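Local coordinates for protein fimbrin (Schizosaccharomyces pombe, PDB 1RT8) that binds and crosslinks actin filaments, and takes part in cell polarity, cytokinesis, mating and spore formation, at residues S55-D60 with G122-I127; K164-W169 with L250-V255; Y196-N201 with A211-T216; Q220-V225 with A242-N247. All blocks are in the same frame, centred on the assembly; numbering follows the deposited sequence.

All four contacts lie in the first actin-binding region, contact 1 in the first calponin-homology domain and contacts 2, 3 and 4 in the second. The centres of contacts 1 and 2 are about 19 Å apart, yet the domains meet between them, where W125 CZ2 lies 4.0 Å from L252 CD2. Contacts 3 and 4 are both nested within the chain loop that contact 2 closes, their centres about 18 and 16 Å from its own. Contact 3 is tied to contact 4, about 11 Å away between centres, by a probable hydrogen bond of 2.7 Å between T215 OG1 and Q224 OE1. Contacts 2 and 3 meet where V255 CG2 packs 3.7 Å from Y196 CE2.

Contact 1 of 4, residues S55-D60 with G122-I127; sequences SKLIND and GLVWQI
Two helices of the first calponin-homology domain meet in its core where L57 and I58 of helix 52-61 face I127 of helix 117-131. The short segments run nearly the same way, 21° apart, with axes 10.2 Å from each other at closest approach. I127 serves both partners by splitting its branches. Its CG2 presses on CG of L57 at 3.5 Å, tighter than a usual carbon contact, while its CD1 meets CG1 of I58, also at 3.5 Å. With chi1 at -176°, L57 has CG trans to its amide nitrogen, which carries CD2 across the gap to within 4.2 Å of V124 CG1. Branched aliphatic residues suit this place because they fill a buried interface without polar atoms. Around it, L57 also touches H20 and V124 touches F17, both on helix 11-25, and I58 rests on M99 of helix 82-99. Replacing L57 with alanine would probably open a gap between the helices, beside V124 and I127, and leave the CG2 methyl of I127 poorly supported. Just beyond, O of I127 is hydrogen-bonded to OG of S61, but between the two segments themselves the contact rests on close fit and the burial of hydrocarbon.

Contact 2 of 4, residues K164-W169 with L250-V255; sequences KILLRW and LNLAFV
This is a buried, wholly apolar helix-helix crossing in the second calponin-homology domain, where L166 and W169 of helix 162-176 meet L252 and V255 of helix 248-261. The short segments cross at 67°, and their axes come within 10.9 Å of each other at closest approach. At that separation the side chains, not the backbones, make the contact. V255 stands between both residues of the other helix: its CG1 lies 4.1 Å from CB of L166 and 4.1 Å from CZ3 of W169, approaching the indole obliquely. The valine chi1 of 175° sets CG1 trans to the backbone N, and this is the methyl that does the touching. One turn earlier, L252 sends its CD1 to 4.1 Å from CD1 of L166, the two leucine side chains lying roughly crosswise. The spacing is ordinary van der Waals contact, and leucine and valine suit a surface that asks only for hydrocarbon. Tryptophan adds breadth, since its six-membered ring reaches V255 while its one polar atom, NE1, is satisfied by O of P263. The same indole meets F259 and H173 edge-to-face and packs on L199 and L203 of helix 194-203. A steep crossing of an early and a late helix, sealed by aliphatic and aromatic side chains, belongs to the compact all-helical calponin-homology fold.

Contact 3 of 4, residues Y196-N201 with A211-T216; sequences YTVLLN and APLQTT
T197 on helix 194-203 packs against P212 and L213, in the connection that leads to helix 218-230 of the second calponin-homology domain. The threonine uses both its branches. OG1 lies 3.6 Å from CB of P212, and CG2 sits 3.9 Å from CD of the same proline and 3.9 Å from CG of L213, so the methyl fits between the pyrrolidine ring and the leucine branch point. A looser contact lies alongside, V198 CG2 to L213 CD1 at 4.3 Å. These partners suit their places: a proline offers a rigid hydrocarbon surface to the methyl, and the leucine spreads across two neighbouring helix residues. The hydroxyl does not bond across the contact. A chi1 of -66° places OG1 beside its own backbone N, and from there it bonds to O of G193 one turn back, so a buried polar atom is satisfied by the carbonyl of the residue just before its own helix, which favours this rotation of the threonine. Farther out, V198 rests on A177 and W179, while P212 touches N228 of helix 218-230. N201 ND2 bonds to O of C208, tying the helix to the connection just before the contact. The connecting segment is held in shape by its own backbone: residues 211-214 have helical angles without regular helix bonding, and two bonds to the third residue back close the turn. The N of Q214 donates to O of A211 at 2.8 Å, and the N of T215 to O of P212 at 2.9 Å.

Contact 4 of 4, residues Q220-V225 with A242-N247; sequences QRAEQV and AMVAGN
A222 on helix 218-230 offers a low spot on the helix surface, and M243 of helix 240-244 fills it. With only a methyl at A222, the sulfur can come in close: SD lies 3.5 Å from CB and 3.7 Å from CA of that alanine. The methionine is extended as far as its sulfur and then bends, its chi3 of -67° turning the terminal methyl along helix 218-230 instead of away from it. CE thereby settles 3.8 Å from CG1 of V225, one turn on from A222. V244 provides a second, smaller bump, with CG2 at 4.1 Å from A222 CB, so the alanine methyl lies against both the sulfur and a valine branch. The residue types follow from this shape, alanine making room for the long, flexible methionine and V225 supplying the wall met by the terminal methyl. A serine in place of M243 would probably leave the A222 surface unfilled and V225 CG1 without its methyl partner. Just past the contact the short helix ends in a Schellman motif: G246 N bonds to O of M243 and N247 N to O of A242, with a positive phi at G246 that favours glycine. N247 then takes the N-cap position of helix 248-261, its OD1 accepting from N of L250. The contact thus joins helices 218-230 and 240-244, just ahead of the turn into helix 248-261, and M243 also touches Y196 of helix 194-203 and L226 of helix 218-230, in the all-helical second calponin-homology domain.

Contact 1 of 4, residues S55-D60 with G122-I127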
loop_
_atom_site.group_PDB
_atom_site.type_symbol
_atom_site.label_atom_id
_atom_site.label_comp_id
_atom_site.label_asym_id
_atom_site.label_seq_id
_atom_site.Cartn_x
_atom_site.Cartn_y
_atom_site.Cartn_z
ATOM N N SER A 55 2.042 -8.580 11.437
ATOM C CA SER A 55 2.588 -9.224 10.244
ATOM C C SER A 55 1.532 -10.143 9.643
ATOM O O SER A 55 1.392 -10.226 8.418
ATOM C CB SER A 55 3.845 -10.043 10.587
ATOM O OG SER A 55 4.945 -9.203 10.893
ATOM N N LYS A 56 0.802 -10.840 10.512
ATOM C CA LYS A 56 -0.262 -11.739 10.073
ATOM C C LYS A 56 -1.393 -10.934 9.419
ATOM O O LYS A 56 -1.926 -11.320 8.377
ATOM C CB LYS A 56 -0.815 -12.532 11.266
ATOM C CG LYS A 56 0.150 -13.546 11.871
ATOM C CD LYS A 56 0.328 -14.747 10.963
ATOM C CE LYS A 56 1.154 -15.850 11.651
ATOM N NZ LYS A 56 1.165 -17.090 10.820
ATOM N N LEU A 57 -1.764 -9.814 10.028
ATOM C CA LEU A 57 -2.824 -8.983 9.467
ATOM C C LEU A 57 -2.417 -8.501 8.068
ATOM O O LEU A 57 -3.227 -8.470 7.134
ATOM C CB LEU A 57 -3.089 -7.789 10.387
ATOM C CG LEU A 57 -4.237 -6.872 9.984
ATOM C CD1 LEU A 57 -5.547 -7.656 10.000
ATOM C CD2 LEU A 57 -4.307 -5.697 10.947
ATOM N N ILE A 58 -1.145 -8.144 7.922
ATOM C CA ILE A 58 -0.629 -7.695 6.639
ATOM C C ILE A 58 -0.767 -8.756 5.544
ATOM O O ILE A 58 -1.122 -8.435 4.408
ATOM C CB ILE A 58 0.845 -7.305 6.769
ATOM C CG1 ILE A 58 0.944 -5.996 7.561
ATOM C CG2 ILE A 58 1.500 -7.224 5.381
ATOM C CD1 ILE A 58 2.352 -5.518 7.778
ATOM N N ASN A 59 -0.469 -10.013 5.872
ATOM C CA ASN A 59 -0.585 -11.069 4.872
ATOM C C ASN A 59 -2.028 -11.449 4.575
ATOM O O ASN A 59 -2.306 -12.056 3.542
ATOM C CB ASN A 59 0.209 -12.314 5.281
ATOM C CG ASN A 59 1.655 -12.245 4.836
ATOM O OD1 ASN A 59 1.969 -11.634 3.812
ATOM N ND2 ASN A 59 2.541 -12.877 5.593
ATOM N N ASP A 60 -2.941 -11.119 5.483
ATOM C CA ASP A 60 -4.359 -11.394 5.251
ATOM C C ASP A 60 -4.867 -10.317 4.289
ATOM O O ASP A 60 -5.617 -10.602 3.359
ATOM C CB ASP A 60 -5.155 -11.338 6.561
ATOM C CG ASP A 60 -6.662 -11.486 6.339
ATOM O OD1 ASP A 60 -7.404 -10.501 6.572
ATOM O OD2 ASP A 60 -7.103 -12.586 5.934
ATOM N N GLY A 122 -4.193 2.993 14.454
ATOM C CA GLY A 122 -4.173 3.734 13.208
ATOM C C GLY A 122 -3.626 2.850 12.101
ATOM O O GLY A 122 -4.168 2.807 10.997
ATOM N N LEU A 123 -2.546 2.137 12.403
ATOM C CA LEU A 123 -1.914 1.236 11.451
ATOM C C LEU A 123 -2.811 0.019 11.179
ATOM O O LEU A 123 -2.867 -0.501 10.058
ATOM C CB LEU A 123 -0.560 0.791 11.997
ATOM C CG LEU A 123 0.232 -0.250 11.210
ATOM C CD1 LEU A 123 0.458 0.208 9.779
ATOM C CD2 LEU A 123 1.557 -0.474 11.914
ATOM N N VAL A 124 -3.522 -0.427 12.208
ATOM C CA VAL A 124 -4.424 -1.563 12.054
ATOM C C VAL A 124 -5.498 -1.232 11.026
ATOM O O VAL A 124 -5.784 -2.029 10.122
ATOM C CB VAL A 124 -5.093 -1.934 13.407
ATOM C CG1 VAL A 124 -6.381 -2.738 13.169
ATOM C CG2 VAL A 124 -4.123 -2.765 14.231
ATOM N N TRP A 125 -6.089 -0.049 11.157
ATOM C CA TRP A 125 -7.127 0.375 10.230
ATOM C C TRP A 125 -6.579 0.490 8.807
ATOM O O TRP A 125 -7.224 0.034 7.851
ATOM C CB TRP A 125 -7.739 1.713 10.682
ATOM C CG TRP A 125 -8.562 2.374 9.618
ATOM C CD1 TRP A 125 -8.352 3.604 9.073
ATOM C CD2 TRP A 125 -9.680 1.808 8.915
ATOM N NE1 TRP A 125 -9.263 3.842 8.069
ATOM C CE2 TRP A 125 -10.089 2.755 7.950
ATOM C CE3 TRP A 125 -10.369 0.594 9.002
ATOM C CZ2 TRP A 125 -11.157 2.524 7.079
ATOM C CZ3 TRP A 125 -11.436 0.363 8.133
ATOM C CH2 TRP A 125 -11.815 1.326 7.184
ATOM N N GLN A 126 -5.389 1.070 8.652
ATOM C CA GLN A 126 -4.829 1.201 7.311
ATOM C C GLN A 126 -4.649 -0.174 6.676
ATOM O O GLN A 126 -4.943 -0.360 5.487
ATOM C CB GLN A 126 -3.485 1.942 7.338
ATOM C CG GLN A 126 -3.580 3.431 7.699
ATOM C CD GLN A 126 -4.445 4.230 6.724
ATOM O OE1 GLN A 126 -4.314 4.104 5.501
ATOM N NE2 GLN A 126 -5.329 5.064 7.267
ATOM N N ILE A 127 -4.170 -1.138 7.465
ATOM C CA ILE A 127 -3.976 -2.497 6.951
ATOM C C ILE A 127 -5.321 -3.132 6.567
ATOM O O ILE A 127 -5.446 -3.708 5.482
ATOM C CB ILE A 127 -3.237 -3.397 7.977
ATOM C CG1 ILE A 127 -1.832 -2.832 8.233
ATOM C CG2 ILE A 127 -3.100 -4.821 7.443
ATOM C CD1 ILE A 127 -1.013 -3.619 9.246
#

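Contact 2 of 4, residues K164-W169 with L250-V255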
loop_
_atom_site.group_PDB
_atom_site.type_symbol
_atom_site.label_atom_id
_atom_site.label_comp_id
_atom_site.label_asym_id
_atom_site.label_seq_id
_atom_site.Cartn_x
_atom_site.Cartn_y
_atom_site.Cartn_z
ATOM N N LYS A 164 -13.569 5.328 -3.616
ATOM C CA LYS A 164 -13.951 5.793 -4.942
ATOM C C LYS A 164 -14.450 4.716 -5.892
ATOM O O LYS A 164 -14.881 5.007 -7.009
ATOM C CB LYS A 164 -12.807 6.591 -5.561
ATOM C CG LYS A 164 -12.598 7.910 -4.833
ATOM C CD LYS A 164 -11.407 8.693 -5.356
ATOM C CE LYS A 164 -11.167 9.929 -4.497
ATOM N NZ LYS A 164 -10.001 10.722 -4.967
ATOM N N ILE A 165 -14.397 3.468 -5.447
ATOM C CA ILE A 165 -14.903 2.368 -6.257
ATOM C C ILE A 165 -16.276 1.988 -5.704
ATOM O O ILE A 165 -17.200 1.671 -6.451
ATOM C CB ILE A 165 -13.971 1.138 -6.185
ATOM C CG1 ILE A 165 -12.669 1.430 -6.933
ATOM C CG2 ILE A 165 -14.665 -0.084 -6.784
ATOM C CD1 ILE A 165 -11.652 0.305 -6.854
ATOM N N LEU A 166 -16.401 2.039 -4.383
ATOM C CA LEU A 166 -17.647 1.684 -3.726
ATOM C C LEU A 166 -18.751 2.741 -3.867
ATOM O O LEU A 166 -19.923 2.397 -4.013
ATOM C CB LEU A 166 -17.372 1.369 -2.257
ATOM C CG LEU A 166 -16.547 0.093 -2.020
ATOM C CD1 LEU A 166 -16.174 -0.043 -0.541
ATOM C CD2 LEU A 166 -17.359 -1.115 -2.481
ATOM N N LEU A 167 -18.381 4.019 -3.841
ATOM C CA LEU A 167 -19.363 5.090 -3.976
ATOM C C LEU A 167 -20.087 5.022 -5.315
ATOM O O LEU A 167 -21.306 5.147 -5.369
ATOM C CB LEU A 167 -18.698 6.457 -3.818
ATOM C CG LEU A 167 -18.313 6.801 -2.380
ATOM C CD1 LEU A 167 -17.587 8.139 -2.352
ATOM C CD2 LEU A 167 -19.564 6.840 -1.509
ATOM N N ARG A 168 -19.332 4.831 -6.390
ATOM C CA ARG A 168 -19.927 4.721 -7.718
ATOM C C ARG A 168 -20.872 3.515 -7.737
ATOM O O ARG A 168 -21.965 3.567 -8.300
ATOM C CB ARG A 168 -18.835 4.532 -8.781
ATOM C CG ARG A 168 -17.798 5.651 -8.844
ATOM C CD ARG A 168 -16.925 5.525 -10.119
ATOM N NE ARG A 168 -15.913 6.580 -10.211
ATOM C CZ ARG A 168 -14.968 6.648 -11.147
ATOM N NH1 ARG A 168 -14.889 5.722 -12.091
ATOM N NH2 ARG A 168 -14.093 7.652 -11.141
ATOM N N TRP A 169 -20.436 2.429 -7.114
ATOM C CA TRP A 169 -21.221 1.199 -7.039
ATOM C C TRP A 169 -22.521 1.430 -6.267
ATOM O O TRP A 169 -23.616 1.172 -6.769
ATOM C CB TRP A 169 -20.403 0.115 -6.341
ATOM C CG TRP A 169 -21.141 -1.168 -6.109
ATOM C CD1 TRP A 169 -21.434 -2.130 -7.039
ATOM C CD2 TRP A 169 -21.656 -1.647 -4.859
ATOM N NE1 TRP A 169 -22.092 -3.177 -6.441
ATOM C CE2 TRP A 169 -22.242 -2.909 -5.105
ATOM C CE3 TRP A 169 -21.679 -1.131 -3.555
ATOM C CZ2 TRP A 169 -22.844 -3.664 -4.094
ATOM C CZ3 TRP A 169 -22.280 -1.882 -2.548
ATOM C CH2 TRP A 169 -22.853 -3.136 -2.826
ATOM N N LEU A 250 -16.009 2.073 10.010
ATOM C CA LEU A 250 -16.896 0.928 10.154
ATOM C C LEU A 250 -17.927 0.871 9.034
ATOM O O LEU A 250 -18.273 -0.211 8.572
ATOM C CB LEU A 250 -17.584 0.959 11.521
ATOM C CG LEU A 250 -16.600 0.945 12.696
ATOM C CD1 LEU A 250 -17.352 1.080 14.018
ATOM C CD2 LEU A 250 -15.788 -0.337 12.664
ATOM N N ASN A 251 -18.413 2.027 8.586
ATOM C CA ASN A 251 -19.398 2.037 7.508
ATOM C C ASN A 251 -18.743 1.674 6.179
ATOM O O ASN A 251 -19.342 0.989 5.354
ATOM C CB ASN A 251 -20.097 3.403 7.418
ATOM C CG ASN A 251 -21.304 3.507 8.344
ATOM O OD1 ASN A 251 -22.356 2.916 8.080
ATOM N ND2 ASN A 251 -21.157 4.253 9.434
ATOM N N LEU A 252 -17.508 2.113 5.970
ATOM C CA LEU A 252 -16.805 1.784 4.738
ATOM C C LEU A 252 -16.569 0.272 4.684
ATOM O O LEU A 252 -16.807 -0.369 3.663
ATOM C CB LEU A 252 -15.457 2.505 4.680
ATOM C CG LEU A 252 -14.586 2.168 3.469
ATOM C CD1 LEU A 252 -15.205 2.773 2.214
ATOM C CD2 LEU A 252 -13.176 2.711 3.671
ATOM N N ALA A 253 -16.107 -0.295 5.791
ATOM C CA ALA A 253 -15.828 -1.725 5.848
ATOM C C ALA A 253 -17.103 -2.522 5.569
ATOM O O ALA A 253 -17.089 -3.492 4.805
ATOM C CB ALA A 253 -15.245 -2.090 7.212
ATOM N N PHE A 254 -18.198 -2.101 6.192
ATOM C CA PHE A 254 -19.499 -2.731 6.006
ATOM C C PHE A 254 -19.819 -2.766 4.511
ATOM O O PHE A 254 -20.080 -3.830 3.950
ATOM C CB PHE A 254 -20.567 -1.921 6.748
ATOM C CG PHE A 254 -21.979 -2.364 6.481
ATOM C CD1 PHE A 254 -22.483 -3.524 7.063
ATOM C CD2 PHE A 254 -22.814 -1.605 5.668
ATOM C CE1 PHE A 254 -23.809 -3.921 6.841
ATOM C CE2 PHE A 254 -24.137 -1.989 5.439
ATOM C CZ PHE A 254 -24.635 -3.151 6.030
ATOM N N VAL A 255 -19.789 -1.600 3.864
ATOM C CA VAL A 255 -20.078 -1.506 2.435
ATOM C C VAL A 255 -19.123 -2.347 1.583
ATOM O O VAL A 255 -19.525 -2.930 0.577
ATOM C CB VAL A 255 -20.007 -0.041 1.935
ATOM C CG1 VAL A 255 -20.201 0.003 0.421
ATOM C CG2 VAL A 255 -21.069 0.797 2.630
#

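Contact 3 of 4, residues Y196-N201 with A211-T216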
loop_
_atom_site.group_PDB
_atom_site.type_symbol
_atom_site.label_atom_id
_atom_site.label_comp_id
_atom_site.label_asym_id
_atom_site.label_seq_id
_atom_site.Cartn_x
_atom_site.Cartn_y
_atom_site.Cartn_z
ATOM N N TYR A 196 -28.988 2.526 3.017
ATOM C CA TYR A 196 -28.610 1.131 3.201
ATOM C C TYR A 196 -29.827 0.243 2.922
ATOM O O TYR A 196 -29.721 -0.766 2.219
ATOM C CB TYR A 196 -28.123 0.898 4.635
ATOM C CG TYR A 196 -26.676 1.294 4.902
ATOM C CD1 TYR A 196 -26.272 1.657 6.189
ATOM C CD2 TYR A 196 -25.715 1.265 3.893
ATOM C CE1 TYR A 196 -24.956 1.983 6.471
ATOM C CE2 TYR A 196 -24.368 1.591 4.163
ATOM C CZ TYR A 196 -24.004 1.949 5.459
ATOM O OH TYR A 196 -22.699 2.273 5.768
ATOM N N THR A 197 -30.979 0.626 3.470
ATOM C CA THR A 197 -32.217 -0.132 3.270
ATOM C C THR A 197 -32.571 -0.257 1.786
ATOM O O THR A 197 -32.926 -1.332 1.318
ATOM C CB THR A 197 -33.399 0.525 4.008
ATOM O OG1 THR A 197 -33.175 0.459 5.421
ATOM C CG2 THR A 197 -34.704 -0.190 3.678
ATOM N N VAL A 198 -32.487 0.845 1.046
ATOM C CA VAL A 198 -32.797 0.816 -0.379
ATOM C C VAL A 198 -31.760 -0.047 -1.102
ATOM O O VAL A 198 -32.104 -0.843 -1.977
ATOM C CB VAL A 198 -32.809 2.245 -0.975
ATOM C CG1 VAL A 198 -33.032 2.187 -2.470
ATOM C CG2 VAL A 198 -33.921 3.067 -0.326
ATOM N N LEU A 199 -30.490 0.103 -0.723
ATOM C CA LEU A 199 -29.417 -0.684 -1.332
ATOM C C LEU A 199 -29.675 -2.180 -1.136
ATOM O O LEU A 199 -29.670 -2.950 -2.094
ATOM C CB LEU A 199 -28.055 -0.312 -0.717
ATOM C CG LEU A 199 -26.870 -1.217 -1.098
ATOM C CD1 LEU A 199 -26.665 -1.205 -2.608
ATOM C CD2 LEU A 199 -25.604 -0.752 -0.375
ATOM N N LEU A 200 -29.905 -2.587 0.106
ATOM C CA LEU A 200 -30.163 -3.992 0.401
ATOM C C LEU A 200 -31.406 -4.523 -0.329
ATOM O O LEU A 200 -31.432 -5.668 -0.786
ATOM C CB LEU A 200 -30.318 -4.187 1.908
ATOM C CG LEU A 200 -29.061 -3.924 2.738
ATOM C CD1 LEU A 200 -29.312 -4.339 4.184
ATOM C CD2 LEU A 200 -27.890 -4.709 2.164
ATOM N N ASN A 201 -32.433 -3.687 -0.435
ATOM C CA ASN A 201 -33.658 -4.086 -1.119
ATOM C C ASN A 201 -33.413 -4.175 -2.622
ATOM O O ASN A 201 -34.045 -4.960 -3.325
ATOM C CB ASN A 201 -34.778 -3.082 -0.824
ATOM C CG ASN A 201 -35.994 -3.291 -1.705
ATOM O OD1 ASN A 201 -36.164 -2.615 -2.722
ATOM N ND2 ASN A 201 -36.840 -4.246 -1.328
ATOM N N ALA A 211 -39.363 -1.859 4.397
ATOM C CA ALA A 211 -40.111 -1.628 5.632
ATOM C C ALA A 211 -39.365 -0.759 6.656
ATOM O O ALA A 211 -39.977 0.062 7.334
ATOM C CB ALA A 211 -40.497 -2.966 6.265
ATOM N N PRO A 212 -38.037 -0.934 6.790
ATOM C CA PRO A 212 -37.305 -0.113 7.762
ATOM C C PRO A 212 -37.496 1.388 7.521
ATOM O O PRO A 212 -37.409 2.197 8.445
ATOM C CB PRO A 212 -35.856 -0.555 7.562
ATOM C CG PRO A 212 -36.011 -1.994 7.179
ATOM C CD PRO A 212 -37.147 -1.944 6.189
ATOM N N LEU A 213 -37.749 1.753 6.272
ATOM C CA LEU A 213 -37.961 3.156 5.937
ATOM C C LEU A 213 -39.115 3.725 6.761
ATOM O O LEU A 213 -39.151 4.925 7.046
ATOM C CB LEU A 213 -38.258 3.298 4.443
ATOM C CG LEU A 213 -37.095 2.945 3.512
ATOM C CD1 LEU A 213 -37.536 3.021 2.050
ATOM C CD2 LEU A 213 -35.942 3.897 3.775
ATOM N N GLN A 214 -40.033 2.848 7.169
ATOM C CA GLN A 214 -41.206 3.236 7.953
ATOM C C GLN A 214 -40.962 3.362 9.463
ATOM O O GLN A 214 -41.831 3.834 10.203
ATOM C CB GLN A 214 -42.345 2.241 7.708
ATOM C CG GLN A 214 -42.648 2.001 6.238
ATOM C CD GLN A 214 -42.802 3.294 5.463
ATOM O OE1 GLN A 214 -43.499 4.215 5.901
ATOM N NE2 GLN A 214 -42.155 3.371 4.296
ATOM N N THR A 215 -39.792 2.930 9.916
ATOM C CA THR A 215 -39.444 3.005 11.334
ATOM C C THR A 215 -38.958 4.423 11.611
ATOM O O THR A 215 -38.021 4.892 10.970
ATOM C CB THR A 215 -38.320 2.000 11.673
ATOM O OG1 THR A 215 -38.757 0.673 11.342
ATOM C CG2 THR A 215 -37.959 2.067 13.152
ATOM N N THR A 216 -39.582 5.103 12.566
ATOM C CA THR A 216 -39.196 6.475 12.873
ATOM C C THR A 216 -37.960 6.599 13.754
ATOM O O THR A 216 -37.142 7.493 13.540
ATOM C CB THR A 216 -40.356 7.249 13.520
ATOM O OG1 THR A 216 -40.687 6.655 14.781
ATOM C CG2 THR A 216 -41.578 7.218 12.607
#

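Contact 4 of 4, residues Q220-V225 with A242-N247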
loop_
_atom_site.group_PDB
_atom_site.type_symbol
_atom_site.label_atom_id
_atom_site.label_comp_id
_atom_site.label_asym_id
_atom_site.label_seq_id
_atom_site.Cartn_x
_atom_site.Cartn_y
_atom_site.Cartn_z
ATOM N N GLN A 220 -33.480 2.324 15.955
ATOM C CA GLN A 220 -34.150 1.047 15.724
ATOM C C GLN A 220 -34.055 0.678 14.258
ATOM O O GLN A 220 -33.927 -0.493 13.909
ATOM C CB GLN A 220 -35.628 1.112 16.118
ATOM C CG GLN A 220 -35.890 1.218 17.611
ATOM C CD GLN A 220 -37.372 1.356 17.923
ATOM O OE1 GLN A 220 -38.189 0.544 17.479
ATOM N NE2 GLN A 220 -37.725 2.385 18.686
ATOM N N ARG A 221 -34.134 1.680 13.392
ATOM C CA ARG A 221 -34.043 1.422 11.966
ATOM C C ARG A 221 -32.665 0.845 11.648
ATOM O O ARG A 221 -32.537 -0.075 10.838
ATOM C CB ARG A 221 -34.255 2.716 11.182
ATOM C CG ARG A 221 -34.278 2.533 9.677
ATOM C CD ARG A 221 -34.293 3.891 9.006
ATOM N NE ARG A 221 -35.384 4.714 9.524
ATOM C CZ ARG A 221 -35.432 6.037 9.431
ATOM N NH1 ARG A 221 -34.444 6.694 8.834
ATOM N NH2 ARG A 221 -36.462 6.710 9.942
ATOM N N ALA A 222 -31.640 1.392 12.293
ATOM C CA ALA A 222 -30.267 0.943 12.082
ATOM C C ALA A 222 -30.122 -0.529 12.438
ATOM O O ALA A 222 -29.409 -1.270 11.766
ATOM C CB ALA A 222 -29.309 1.771 12.926
ATOM N N GLU A 223 -30.796 -0.941 13.508
ATOM C CA GLU A 223 -30.746 -2.330 13.949
ATOM C C GLU A 223 -31.459 -3.223 12.945
ATOM O O GLU A 223 -30.990 -4.314 12.630
ATOM C CB GLU A 223 -31.395 -2.468 15.326
ATOM C CG GLU A 223 -31.537 -3.900 15.805
ATOM C CD GLU A 223 -30.216 -4.644 15.833
ATOM O OE1 GLU A 223 -29.251 -4.121 16.434
ATOM O OE2 GLU A 223 -30.148 -5.756 15.264
ATOM N N GLN A 224 -32.592 -2.749 12.441
ATOM C CA GLN A 224 -33.364 -3.503 11.468
ATOM C C GLN A 224 -32.568 -3.656 10.185
ATOM O O GLN A 224 -32.635 -4.694 9.532
ATOM C CB GLN A 224 -34.701 -2.801 11.178
ATOM C CG GLN A 224 -35.752 -3.015 12.261
ATOM C CD GLN A 224 -36.957 -2.085 12.144
ATOM O OE1 GLN A 224 -37.321 -1.644 11.053
ATOM N NE2 GLN A 224 -37.590 -1.802 13.276
ATOM N N VAL A 225 -31.808 -2.622 9.827
ATOM C CA VAL A 225 -30.996 -2.664 8.614
ATOM C C VAL A 225 -29.921 -3.730 8.738
ATOM O O VAL A 225 -29.641 -4.460 7.780
ATOM C CB VAL A 225 -30.284 -1.307 8.338
ATOM C CG1 VAL A 225 -29.102 -1.513 7.374
ATOM C CG2 VAL A 225 -31.273 -0.310 7.740
ATOM N N ALA A 242 -22.786 2.729 15.615
ATOM C CA ALA A 242 -21.718 3.181 14.726
ATOM C C ALA A 242 -22.327 3.714 13.431
ATOM O O ALA A 242 -21.774 4.609 12.792
ATOM C CB ALA A 242 -20.755 2.034 14.422
ATOM N N MET A 243 -23.471 3.159 13.049
ATOM C CA MET A 243 -24.155 3.595 11.841
ATOM C C MET A 243 -24.693 5.006 12.015
ATOM O O MET A 243 -24.417 5.895 11.206
ATOM C CB MET A 243 -25.329 2.676 11.505
ATOM C CG MET A 243 -26.059 3.120 10.243
ATOM S SD MET A 243 -27.557 2.189 9.878
ATOM C CE MET A 243 -26.873 0.631 9.499
ATOM N N VAL A 244 -25.480 5.191 13.070
ATOM C CA VAL A 244 -26.085 6.483 13.373
ATOM C C VAL A 244 -25.021 7.533 13.666
ATOM O O VAL A 244 -25.226 8.723 13.417
ATOM C CB VAL A 244 -27.035 6.369 14.581
ATOM C CG1 VAL A 244 -27.539 7.741 14.989
ATOM C CG2 VAL A 244 -28.204 5.470 14.223
ATOM N N ALA A 245 -23.886 7.090 14.197
ATOM C CA ALA A 245 -22.792 8.004 14.513
ATOM C C ALA A 245 -22.026 8.377 13.246
ATOM O O ALA A 245 -21.193 9.274 13.263
ATOM C CB ALA A 245 -21.853 7.363 15.523
ATOM N N GLY A 246 -22.307 7.677 12.150
ATOM C CA GLY A 246 -21.629 7.958 10.894
ATOM C C GLY A 246 -20.140 7.651 10.882
ATOM O O GLY A 246 -19.354 8.370 10.262
ATOM N N ASN A 247 -19.737 6.584 11.559
ATOM C CA ASN A 247 -18.327 6.222 11.590
ATOM C C ASN A 247 -17.855 5.872 10.179
ATOM O O ASN A 247 -18.283 4.873 9.593
ATOM C CB ASN A 247 -18.103 5.048 12.540
ATOM C CG ASN A 247 -16.641 4.829 12.843
ATOM O OD1 ASN A 247 -15.872 4.412 11.975
ATOM N ND2 ASN A 247 -16.241 5.123 14.074
#